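Local structure of putative oxidoreductase (Gluconobacter oxydans, 3WJ7) at residues Glu34-Arg45 with Leu56-Leu65. The protein is probably an NAD(P)-dependent reductase of the extended short-chain dehydrogenase/reductase family, with a Rossmann-type coenzyme-binding domain. Sequence-based numbering, arbitrary orientation.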
ATOM      1  N   GLU A  34     -31.588 -21.230  -7.510  1.00 50.18           N
ATOM      2  CA  GLU A  34     -31.912 -22.645  -7.559  1.00 55.46           C
ATOM      3  C   GLU A  34     -33.420 -22.904  -7.335  1.00 59.00           C
ATOM      4  O   GLU A  34     -34.011 -23.682  -8.075  1.00 55.54           O
ATOM      5  CB  GLU A  34     -31.084 -23.418  -6.548  1.00 55.67           C
ATOM      6  CG  GLU A  34     -31.237 -24.928  -6.655  1.00 64.53           C
ATOM      7  CD  GLU A  34     -30.282 -25.539  -7.663  1.00 75.30           C
ATOM      8  OE1 GLU A  34     -29.108 -25.074  -7.732  1.00 80.93           O
ATOM      9  OE2 GLU A  34     -30.701 -26.489  -8.376  1.00 72.88           O
ATOM     10  N   GLU A  35     -34.024 -22.249  -6.334  1.00 62.50           N
ATOM     11  CA  GLU A  35     -35.446 -22.446  -6.000  1.00 68.08           C
ATOM     12  C   GLU A  35     -36.339 -21.845  -7.076  1.00 63.16           C
ATOM     13  O   GLU A  35     -37.479 -22.278  -7.259  1.00 63.92           O
ATOM     14  CB  GLU A  35     -35.798 -21.883  -4.604  1.00 76.03           C
ATOM     15  CG  GLU A  35     -34.908 -22.432  -3.474  1.00 86.23           C
ATOM     16  CD  GLU A  35     -35.241 -21.880  -2.084  1.00 91.15           C
ATOM     17  OE1 GLU A  35     -36.405 -22.023  -1.637  1.00102.53           O
ATOM     18  OE2 GLU A  35     -34.335 -21.318  -1.418  1.00 83.31           O
ATOM     19  N   ARG A  36     -35.812 -20.849  -7.781  1.00 54.91           N
ATOM     20  CA  ARG A  36     -36.423 -20.363  -9.009  1.00 52.54           C
ATOM     21  C   ARG A  36     -36.146 -21.246 -10.274  1.00 52.85           C
ATOM     22  O   ARG A  36     -36.577 -20.902 -11.372  1.00 51.32           O
ATOM     23  CB  ARG A  36     -36.001 -18.905  -9.250  1.00 50.66           C
ATOM     24  CG  ARG A  36     -37.060 -17.856  -8.896  1.00 49.13           C
ATOM     25  CD  ARG A  36     -36.389 -16.519  -8.982  1.00 48.40           C
ATOM     26  NE  ARG A  36     -37.105 -15.333  -8.512  1.00 48.76           N
ATOM     27  CZ  ARG A  36     -37.360 -15.003  -7.240  1.00 48.13           C
ATOM     28  NH1 ARG A  36     -37.075 -15.804  -6.208  1.00 46.21           N
ATOM     29  NH2 ARG A  36     -37.938 -13.840  -7.000  1.00 49.54           N
ATOM     30  N   GLY A  37     -35.420 -22.361 -10.104  1.00 52.80           N
ATOM     31  CA  GLY A  37     -35.025 -23.289 -11.189  1.00 53.59           C
ATOM     32  C   GLY A  37     -34.139 -22.837 -12.366  1.00 56.03           C
ATOM     33  O   GLY A  37     -34.367 -23.231 -13.503  1.00 55.28           O
ATOM     34  N   HIS A  38     -33.124 -22.019 -12.112  1.00 54.58           N
ATOM     35  CA  HIS A  38     -32.056 -21.823 -13.085  1.00 51.86           C
ATOM     36  C   HIS A  38     -31.168 -23.040 -13.076  1.00 50.90           C
ATOM     37  O   HIS A  38     -31.093 -23.740 -12.066  1.00 51.98           O
ATOM     38  CB  HIS A  38     -31.222 -20.608 -12.693  1.00 50.93           C
ATOM     39  CG  HIS A  38     -31.958 -19.324 -12.842  1.00 52.43           C
ATOM     40  ND1 HIS A  38     -31.501 -18.297 -13.634  1.00 56.28           N
ATOM     41  CD2 HIS A  38     -33.150 -18.917 -12.346  1.00 55.84           C
ATOM     42  CE1 HIS A  38     -32.371 -17.302 -13.606  1.00 57.14           C
ATOM     43  NE2 HIS A  38     -33.385 -17.656 -12.836  1.00 56.52           N
ATOM     44  N   ARG A  39     -30.481 -23.295 -14.180  1.00 52.55           N
ATOM     45  CA  ARG A  39     -29.407 -24.279 -14.154  1.00 54.62           C
ATOM     46  C   ARG A  39     -28.131 -23.544 -13.749  1.00 51.38           C
ATOM     47  O   ARG A  39     -27.680 -22.618 -14.434  1.00 50.71           O
ATOM     48  CB  ARG A  39     -29.214 -24.986 -15.510  1.00 62.86           C
ATOM     49  CG  ARG A  39     -30.365 -24.865 -16.496  1.00 79.28           C
ATOM     50  CD  ARG A  39     -30.122 -25.803 -17.676  1.00105.21           C
ATOM     51  NE  ARG A  39     -31.258 -25.929 -18.604  1.00118.78           N
ATOM     52  CZ  ARG A  39     -31.371 -26.873 -19.545  1.00122.67           C
ATOM     53  NH1 ARG A  39     -30.425 -27.797 -19.699  1.00121.17           N
ATOM     54  NH2 ARG A  39     -32.436 -26.897 -20.338  1.00124.53           N
ATOM     55  N   LEU A  40     -27.539 -23.966 -12.644  1.00 50.55           N
ATOM     56  CA  LEU A  40     -26.367 -23.284 -12.118  1.00 48.29           C
ATOM     57  C   LEU A  40     -24.996 -23.855 -12.511  1.00 45.80           C
ATOM     58  O   LEU A  40     -24.787 -25.067 -12.622  1.00 44.69           O
ATOM     59  CB  LEU A  40     -26.487 -23.165 -10.609  1.00 49.34           C
ATOM     60  CG  LEU A  40     -27.632 -22.330 -10.012  1.00 50.12           C
ATOM     61  CD1 LEU A  40     -27.470 -22.305  -8.502  1.00 51.77           C
ATOM     62  CD2 LEU A  40     -27.675 -20.891 -10.516  1.00 52.45           C
ATOM     63  N   ARG A  41     -24.069 -22.945 -12.772  1.00 43.34           N
ATOM     64  CA  ARG A  41     -22.651 -23.259 -12.782  1.00 41.58           C
ATOM     65  C   ARG A  41     -21.967 -22.296 -11.765  1.00 41.15           C
ATOM     66  O   ARG A  41     -22.255 -21.106 -11.711  1.00 41.09           O
ATOM     67  CB  ARG A  41     -22.068 -23.143 -14.203  1.00 41.28           C
ATOM     68  CG  ARG A  41     -20.558 -23.451 -14.297  1.00 44.91           C
ATOM     69  CD  ARG A  41     -19.994 -23.333 -15.724  1.00 42.48           C
ATOM     70  NE  ARG A  41     -20.714 -24.200 -16.636  1.00 42.76           N
ATOM     71  CZ  ARG A  41     -20.852 -24.019 -17.940  1.00 43.41           C
ATOM     72  NH1 ARG A  41     -20.317 -22.970 -18.556  1.00 42.54           N
ATOM     73  NH2 ARG A  41     -21.577 -24.894 -18.629  1.00 43.06           N
ATOM     74  N   LEU A  42     -21.075 -22.799 -10.941  1.00 41.50           N
ATOM     75  CA  LEU A  42     -20.532 -21.967  -9.877  1.00 42.00           C
ATOM     76  C   LEU A  42     -19.045 -21.819 -10.125  1.00 46.38           C
ATOM     77  O   LEU A  42     -18.352 -22.807 -10.187  1.00 57.59           O
ATOM     78  CB  LEU A  42     -20.821 -22.606  -8.512  1.00 37.17           C
ATOM     79  CG  LEU A  42     -22.307 -22.916  -8.216  1.00 36.05           C
ATOM     80  CD1 LEU A  42     -22.507 -23.535  -6.851  1.00 37.08           C
ATOM     81  CD2 LEU A  42     -23.248 -21.733  -8.371  1.00 34.89           C
ATOM     82  N   LEU A  43     -18.552 -20.608 -10.325  1.00 46.81           N
ATOM     83  CA  LEU A  43     -17.122 -20.438 -10.469  1.00 50.49           C
ATOM     84  C   LEU A  43     -16.541 -20.452  -9.068  1.00 55.61           C
ATOM     85  O   LEU A  43     -17.069 -19.790  -8.177  1.00 59.38           O
ATOM     86  CB  LEU A  43     -16.775 -19.134 -11.178  1.00 44.81           C
ATOM     87  CG  LEU A  43     -15.296 -18.897 -11.477  1.00 48.00           C
ATOM     88  CD1 LEU A  43     -14.821 -19.627 -12.742  1.00 45.77           C
ATOM     89  CD2 LEU A  43     -15.004 -17.401 -11.589  1.00 48.22           C
ATOM     90  N   VAL A  44     -15.500 -21.255  -8.879  1.00 58.76           N
ATOM     91  CA  VAL A  44     -14.747 -21.317  -7.616  1.00 60.89           C
ATOM     92  C   VAL A  44     -13.239 -21.254  -7.884  1.00 61.98           C
ATOM     93  O   VAL A  44     -12.785 -21.590  -8.998  1.00 53.28           O
ATOM     94  CB  VAL A  44     -15.007 -22.634  -6.881  1.00 62.32           C
ATOM     95  CG1 VAL A  44     -16.469 -22.743  -6.455  1.00 60.26           C
ATOM     96  CG2 VAL A  44     -14.579 -23.810  -7.762  1.00 64.28           C
ATOM     97  N   ARG A  45     -12.486 -20.829  -6.862  1.00 67.08           N
ATOM     98  CA  ARG A  45     -11.016 -20.751  -6.906  1.00 73.53           C
ATOM     99  C   ARG A  45     -10.319 -22.123  -6.745  1.00 75.76           C
ATOM    100  O   ARG A  45     -10.861 -23.019  -6.082  1.00 66.47           O
ATOM    101  CB  ARG A  45     -10.506 -19.783  -5.834  1.00 74.26           C
ATOM    102  CG  ARG A  45     -10.192 -18.371  -6.328  1.00 83.21           C
ATOM    103  CD  ARG A  45      -9.355 -17.597  -5.298  1.00 96.20           C
ATOM    104  NE  ARG A  45      -9.267 -16.152  -5.556  1.00 98.68           N
ATOM    105  CZ  ARG A  45     -10.165 -15.242  -5.156  1.00 99.21           C
ATOM    106  NH1 ARG A  45     -11.250 -15.607  -4.473  1.00 91.35           N
ATOM    107  NH2 ARG A  45      -9.984 -13.955  -5.447  1.00 89.84           N
ATOM    108  N   LEU A  56     -26.160 -27.626  -3.375  1.00 89.51           N
ATOM    109  CA  LEU A  56     -26.672 -27.266  -4.692  1.00 84.68           C
ATOM    110  C   LEU A  56     -26.208 -28.267  -5.736  1.00 82.86           C
ATOM    111  O   LEU A  56     -25.017 -28.520  -5.878  1.00 81.62           O
ATOM    112  CB  LEU A  56     -26.190 -25.866  -5.080  1.00 78.98           C
ATOM    113  CG  LEU A  56     -26.313 -24.729  -4.059  1.00 70.82           C
ATOM    114  CD1 LEU A  56     -25.235 -23.681  -4.291  1.00 73.40           C
ATOM    115  CD2 LEU A  56     -27.697 -24.107  -4.102  1.00 68.70           C
ATOM    116  N   ASN A  57     -27.149 -28.863  -6.451  1.00 87.31           N
ATOM    117  CA  ASN A  57     -26.776 -29.621  -7.627  1.00 88.45           C
ATOM    118  C   ASN A  57     -26.353 -28.543  -8.605  1.00 80.09           C
ATOM    119  O   ASN A  57     -27.156 -27.688  -8.999  1.00 81.46           O
ATOM    120  CB  ASN A  57     -27.908 -30.541  -8.153  1.00 95.96           C
ATOM    121  CG  ASN A  57     -29.215 -29.801  -8.436  1.00 96.77           C
ATOM    122  OD1 ASN A  57     -29.776 -29.133  -7.566  1.00 95.36           O
ATOM    123  ND2 ASN A  57     -29.717 -29.943  -9.658  1.00100.21           N
ATOM    124  N   ALA A  58     -25.062 -28.530  -8.915  1.00 69.03           N
ATOM    125  CA  ALA A  58     -24.495 -27.444  -9.693  1.00 57.10           C
ATOM    126  C   ALA A  58     -23.243 -27.858 -10.451  1.00 52.40           C
ATOM    127  O   ALA A  58     -22.372 -28.566  -9.916  1.00 51.14           O
ATOM    128  CB  ALA A  58     -24.203 -26.258  -8.785  1.00 52.44           C
ATOM    129  N   GLU A  59     -23.143 -27.422 -11.699  1.00 50.30           N
ATOM    130  CA  GLU A  59     -21.862 -27.545 -12.374  1.00 55.01           C
ATOM    131  C   GLU A  59     -20.834 -26.654 -11.639  1.00 55.63           C
ATOM    132  O   GLU A  59     -21.132 -25.524 -11.184  1.00 48.68           O
ATOM    133  CB  GLU A  59     -21.951 -27.176 -13.846  1.00 56.50           C
ATOM    134  CG  GLU A  59     -22.709 -28.166 -14.713  1.00 63.61           C
ATOM    135  CD  GLU A  59     -23.195 -27.525 -16.011  1.00 70.11           C
ATOM    136  OE1 GLU A  59     -22.498 -26.596 -16.516  1.00 70.74           O
ATOM    137  OE2 GLU A  59     -24.275 -27.940 -16.518  1.00 65.23           O
ATOM    138  N   LEU A  60     -19.628 -27.178 -11.506  1.00 53.07           N
ATOM    139  CA  LEU A  60     -18.568 -26.403 -10.932  1.00 56.94           C
ATOM    140  C   LEU A  60     -17.536 -26.099 -11.988  1.00 56.85           C
ATOM    141  O   LEU A  60     -17.009 -27.000 -12.615  1.00 63.49           O
ATOM    142  CB  LEU A  60     -17.965 -27.147  -9.749  1.00 58.65           C
ATOM    143  CG  LEU A  60     -18.860 -26.925  -8.535  1.00 61.16           C
ATOM    144  CD1 LEU A  60     -19.214 -28.243  -7.857  1.00 71.31           C
ATOM    145  CD2 LEU A  60     -18.212 -25.938  -7.574  1.00 60.08           C
ATOM    146  N   ALA A  61     -17.279 -24.819 -12.207  1.00 56.57           N
ATOM    147  CA  ALA A  61     -16.139 -24.386 -13.025  1.00 59.42           C
ATOM    148  C   ALA A  61     -15.080 -23.808 -12.103  1.00 59.33           C
ATOM    149  O   ALA A  61     -15.395 -23.074 -11.162  1.00 59.63           O
ATOM    150  CB  ALA A  61     -16.562 -23.349 -14.070  1.00 57.22           C
ATOM    151  N   VAL A  62     -13.834 -24.178 -12.376  1.00 61.86           N
ATOM    152  CA  VAL A  62     -12.660 -23.682 -11.668  1.00 62.52           C
ATOM    153  C   VAL A  62     -11.986 -22.606 -12.544  1.00 64.68           C
ATOM    154  O   VAL A  62     -11.803 -22.778 -13.752  1.00 63.28           O
ATOM    155  CB  VAL A  62     -11.679 -24.843 -11.346  1.00 62.70           C
ATOM    156  CG1 VAL A  62     -10.475 -24.348 -10.552  1.00 63.53           C
ATOM    157  CG2 VAL A  62     -12.400 -25.940 -10.571  1.00 60.24           C
ATOM    158  N   GLY A  63     -11.628 -21.491 -11.919  1.00 68.60           N
ATOM    159  CA  GLY A  63     -11.121 -20.321 -12.620  1.00 65.92           C
ATOM    160  C   GLY A  63     -10.681 -19.250 -11.634  1.00 67.99           C
ATOM    161  O   GLY A  63     -10.735 -19.420 -10.409  1.00 63.09           O
ATOM    162  N   ASP A  64     -10.258 -18.125 -12.183  1.00 70.70           N
ATOM    163  CA  ASP A  64      -9.583 -17.115 -11.419  1.00 67.87           C
ATOM    164  C   ASP A  64      -9.657 -15.847 -12.243  1.00 66.83           C
ATOM    165  O   ASP A  64      -9.155 -15.810 -13.361  1.00 66.17           O
ATOM    166  CB  ASP A  64      -8.130 -17.549 -11.262  1.00 78.79           C
ATOM    167  CG  ASP A  64      -7.425 -16.838 -10.141  1.00 85.41           C
ATOM    168  OD1 ASP A  64      -6.389 -16.211 -10.432  1.00 83.82           O
ATOM    169  OD2 ASP A  64      -7.901 -16.913  -8.981  1.00 88.37           O
ATOM    170  N   LEU A  65     -10.291 -14.826 -11.681  1.00 62.55           N
ATOM    171  CA  LEU A  65     -10.602 -13.568 -12.356  1.00 57.08           C
ATOM    172  C   LEU A  65      -9.413 -12.801 -12.953  1.00 62.24           C
ATOM    173  O   LEU A  65      -9.538 -12.125 -13.992  1.00 59.19           O
ATOM    174  CB  LEU A  65     -11.369 -12.682 -11.381  1.00 55.88           C
ATOM    175  CG  LEU A  65     -12.645 -13.307 -10.799  1.00 52.61           C
ATOM    176  CD1 LEU A  65     -13.556 -12.234 -10.234  1.00 50.33           C
ATOM    177  CD2 LEU A  65     -13.389 -14.062 -11.892  1.00 55.74           C
TER
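Arg-41 and Glu-59 face each other in register across the two strands and are joined by a salt bridge. NE and NH2 of Arg-41 approach side-on and both donate to Glu-59 OE1, at 3.0 Å from NE and 2.9 Å from NH2. The oxygen lies within 4° of the guanidinium plane, and guanidinium and carboxylate are nearly coplanar. The Arg-41 chain runs straight to CD and then bends at chi3 (-57°), passing Ala-61, whose CB is 3.8 Å from Arg-41 CD, and turning NE back to the acid. With an alanine in place of Arg-41, Glu-59 OE1 would probably lose both donors and Ala-61 CB its aliphatic cover.

Beneath these side chains, strands 39-44 and 59-62 run parallel, their axes 27° apart. The backbone of Glu-59 is held by the neighbours of Arg-41, its N by Leu-40 O and its O by Leu-42 N. Val-44 N donates to Ala-61 O at 2.9 Å, while Ala-61 and Gly-63 donate back to the carbonyls of Leu-42 and Val-44. On the face of Arg-41, Leu-43 is turned with CG anti to its backbone N; its CD1 lies 3.8 Å from Gly-63 CA and its CD2 3.7 Å from Leu-65 CD2. On the other face, Leu-42 CD1 is 3.7 Å from Ala-58 CB and equally near Leu-56 CD1, and Val-44 CG1 meets Leu-60 CD2.

Further out, strand 15-18 bonds to the other edge of 39-44, as in a Rossmann fold. Helix 71-75 packs on Leu-43 and Ala-61, and the carbonyls of Ala-74 and Lys-76 take Arg-41 NH1. With three of its nitrogens engaged, the guanidinium is probably fixed in rotation, tying the strand pair electrostatically to the C-terminal end of that helix.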